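Local coordinates for thioredoxin reductase (PDB 4NTD) that catalyses, as a flavoenzyme with bound FAD, the formation of disulfide bonds in natural products, here in the holomycin pathway, at the interface of chains A and B. Residues are numbered along the deposited sequence; one frame, centred on the assembly and turned at random. Chains: chain A/B, Thioredoxin reductase.

Contact 1: the interface of chains A and B. Residues chain A 189, 213-214, 217-218; chain B 328, 332.
The C-terminal part of the long helix 305-338 lies against the partner's short helices 209-217 and 184-191, and B:Val328 and B:Val332, one helical turn apart, press their methyl groups against a surface built by A:Ala214 and A:Arg213, flanked by A:Ala217, A:Arg218 and A:Leu189. B:Val328 hides 65 Å² and works as a fork. Its CG1, turned away from the backbone N (chi1 172°), meets CB of A:Ala214 at 3.8 Å. The other branch, CG2, reaches CG of A:Arg218 at 3.9 Å and lies 4.2 Å from CB of A:Leu189, so this valine packs on helix 209-217 and the residue after it, and comes near helix 184-191. The arginine contributes its aliphatic part: its chain bends at chi2 and chi3, and its side chain crosses that of the valine obliquely, with the methylene CG making the contact.

B:Val332 holds almost the same torsion (167°), and its CG2 makes the contact. It packs over the backbone of A:Ala214, 3.8 Å from that residue's CA, and also lies 4.0 Å from the carbonyl O of A:Arg213. Alanine suits these helix positions because its short side chain lets the two backbones come close, while the compact, beta-branched valines cover the surface with little conformational freedom to lose. The methyl CB of A:Ala217 lies 3.7 Å from CG2 of B:Val332.

Contact 2: the interface of chains A and B. Residues chain A 48, 310, 313-314, 317; chain B 74, 302, 304, 306-307.
A:Phe317, A:Ser313 and B:Leu304 bury most here, where helix 305-338 of this pyridine nucleotide-disulphide oxidoreductase meets the start of its counterpart. A:Phe317 swings its ring away from its own backbone N (chi1 -167°) and lays one face over B:Arg302. CB of the arginine sits 3.9 Å above the ring plane, displaced toward the rim, and its carbonyl O lies on the same side but beyond the rim, 3.6 Å from CE1. The guanidinium itself lies well beyond the ring; a broad aromatic face suits this place because it covers the arginine's first methylenes.

A:Ser313 lies one turn earlier. Its CB packs on CG1 of B:Val306 at 3.6 Å, while its hydroxyl, pointing away from the backbone N (chi1 -178°), holds two waters. Water 1 links it to the carbonyl O of B:Gly74; water 2 links it to the hydroxyl of B:Ser307, 2.7 Å from that OG. Serine is small enough for the tight seam yet anchors both bridges. Beside it, CD1 of B:Leu304 comes to 3.5 Å from OG of A:Ser313, an apolar cover for the hydroxyl that also reaches CD1 of A:Phe317.

B:Ser307 donates a hydrogen bond of 2.8 Å from OG to the backbone O of A:Gly310, with the donor tilted 21° from the carbonyl plane. With no side chain on A:Gly310, its CA approaches CA of B:Ser307 to 3.7 Å.

Contact 1: the interface of chains A and B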
# COMPACT_ATOMS: atom_id res chain seq x y z
N LEU A 189 -15.67 -9.30 19.83
CA LEU A 189 -15.90 -10.43 18.93
C LEU A 189 -14.68 -10.67 18.03
O LEU A 189 -14.31 -11.82 17.77
CB LEU A 189 -17.16 -10.20 18.08
CG LEU A 189 -18.47 -10.10 18.86
CD1 LEU A 189 -19.59 -9.61 17.95
CD2 LEU A 189 -18.84 -11.43 19.50
N ARG A 213 -26.84 -11.61 21.85
CA ARG A 213 -26.82 -12.93 21.20
C ARG A 213 -25.44 -13.28 20.65
O ARG A 213 -24.97 -14.41 20.80
CB ARG A 213 -27.87 -13.02 20.08
CG ARG A 213 -29.28 -13.31 20.57
CD ARG A 213 -30.22 -13.62 19.42
NE ARG A 213 -30.58 -12.41 18.66
CZ ARG A 213 -31.57 -11.57 18.98
NH1 ARG A 213 -32.33 -11.78 20.05
NH2 ARG A 213 -31.80 -10.51 18.21
N ALA A 214 -24.78 -12.31 20.02
CA ALA A 214 -23.45 -12.52 19.44
C ALA A 214 -22.40 -12.79 20.50
O ALA A 214 -21.59 -13.71 20.37
CB ALA A 214 -23.06 -11.32 18.59
N ALA A 217 -22.97 -16.22 21.97
CA ALA A 217 -22.61 -17.26 21.01
C ALA A 217 -21.10 -17.45 20.87
O ALA A 217 -20.64 -18.57 20.64
CB ALA A 217 -23.23 -16.96 19.65
N ARG A 218 -20.34 -16.36 21.01
CA ARG A 218 -18.87 -16.45 20.97
C ARG A 218 -18.25 -16.53 22.36
O ARG A 218 -17.03 -16.46 22.51
CB ARG A 218 -18.28 -15.27 20.18
CG ARG A 218 -18.56 -15.31 18.68
CD ARG A 218 -17.92 -16.52 18.01
NE ARG A 218 -16.47 -16.38 17.86
CZ ARG A 218 -15.58 -17.37 17.97
NH1 ARG A 218 -15.95 -18.61 18.28
NH2 ARG A 218 -14.29 -17.11 17.80
N VAL B 328 -19.13 -15.46 13.70
CA VAL B 328 -20.15 -15.02 14.65
C VAL B 328 -21.55 -15.46 14.20
O VAL B 328 -22.32 -16.01 14.99
CB VAL B 328 -20.12 -13.49 14.86
CG1 VAL B 328 -21.30 -13.02 15.70
CG2 VAL B 328 -18.82 -13.07 15.52
N VAL B 332 -24.05 -17.94 16.22
CA VAL B 332 -25.40 -17.49 16.60
C VAL B 332 -26.46 -18.46 16.05
O VAL B 332 -27.39 -18.83 16.76
CB VAL B 332 -25.67 -16.05 16.10
CG1 VAL B 332 -27.15 -15.69 16.21
CG2 VAL B 332 -24.83 -15.05 16.89

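Contact 2: the interface of chains A and B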
# COMPACT_ATOMS: atom_id res chain seq x y z
N VAL A 48 9.99 8.17 -3.49
CA VAL A 48 9.72 8.01 -4.93
C VAL A 48 9.87 9.36 -5.66
O VAL A 48 10.45 9.42 -6.74
CB VAL A 48 8.34 7.38 -5.17
CG1 VAL A 48 7.98 7.37 -6.65
CG2 VAL A 48 8.30 5.96 -4.60
N GLY A 310 2.58 2.11 1.13
CA GLY A 310 2.05 1.77 -0.19
C GLY A 310 1.28 2.90 -0.83
O GLY A 310 1.43 3.16 -2.03
N SER A 313 3.68 5.71 -2.01
CA SER A 313 4.25 5.39 -3.32
C SER A 313 3.24 5.66 -4.44
O SER A 313 3.60 6.24 -5.47
CB SER A 313 4.71 3.93 -3.36
OG SER A 313 5.31 3.63 -4.61
N ALA A 314 1.99 5.25 -4.24
CA ALA A 314 0.94 5.45 -5.24
C ALA A 314 0.68 6.94 -5.50
O ALA A 314 0.47 7.35 -6.64
CB ALA A 314 -0.34 4.75 -4.84
N PHE A 317 3.63 8.36 -7.57
CA PHE A 317 3.47 7.90 -8.96
C PHE A 317 2.52 8.85 -9.71
O PHE A 317 2.88 9.40 -10.75
CB PHE A 317 2.91 6.46 -8.94
CG PHE A 317 2.97 5.74 -10.26
CD1 PHE A 317 3.76 4.61 -10.40
CD2 PHE A 317 2.19 6.14 -11.34
CE1 PHE A 317 3.81 3.91 -11.59
CE2 PHE A 317 2.24 5.45 -12.54
CZ PHE A 317 3.04 4.33 -12.66
N GLY B 74 12.85 2.07 -4.09
CA GLY B 74 11.64 2.82 -3.74
C GLY B 74 10.72 2.22 -2.69
O GLY B 74 9.64 2.76 -2.45
N ARG B 302 0.05 -0.19 -12.10
CA ARG B 302 0.87 0.88 -11.54
C ARG B 302 1.43 0.54 -10.15
O ARG B 302 2.20 1.32 -9.58
CB ARG B 302 0.03 2.17 -11.45
CG ARG B 302 -0.53 2.62 -12.79
CD ARG B 302 -1.76 3.51 -12.63
NE ARG B 302 -3.01 2.76 -12.75
CZ ARG B 302 -3.71 2.32 -11.71
NH1 ARG B 302 -3.30 2.55 -10.47
NH2 ARG B 302 -4.84 1.64 -11.91
N LEU B 304 3.74 -0.54 -7.60
CA LEU B 304 5.13 -0.86 -7.28
C LEU B 304 5.15 -1.84 -6.10
O LEU B 304 4.10 -2.15 -5.53
CB LEU B 304 5.92 0.42 -6.99
CG LEU B 304 6.07 1.35 -8.21
CD1 LEU B 304 6.39 2.78 -7.80
CD2 LEU B 304 7.12 0.82 -9.17
N VAL B 306 6.11 -1.92 -2.90
CA VAL B 306 5.58 -1.51 -1.60
C VAL B 306 4.06 -1.29 -1.64
O VAL B 306 3.37 -1.53 -0.65
CB VAL B 306 6.32 -0.28 -1.02
CG1 VAL B 306 5.96 1.00 -1.77
CG2 VAL B 306 6.06 -0.14 0.47
N SER B 307 3.54 -0.85 -2.79
CA SER B 307 2.09 -0.70 -2.96
C SER B 307 1.39 -2.06 -3.01
O SER B 307 0.28 -2.22 -2.50
CB SER B 307 1.76 0.12 -4.21
OG SER B 307 2.19 1.46 -4.07
O HOH W 1 7.86 2.48 -4.60
O HOH W 2 3.24 2.61 -6.23

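About 40 Å separates the centres of contact 1 and contact 2, and helix 305-338 spans that distance. Both chains offer its early turns to contact 2, whereas contact 1 uses the far part of the B helix against short helices of A. The two-fold symmetry repeats each contact with the chains exchanged, so in this assembly each long helix reaches along its partner and the subunits appear to clasp one another. This fits the dimer typical of low-molecular-weight thioredoxin reductases. Contact 2 lies beside the ligand pockets: B:Arg302 lines the glutathione pocket, and neighbours of the contact residues bind FAD, so dimerisation may help to shape them.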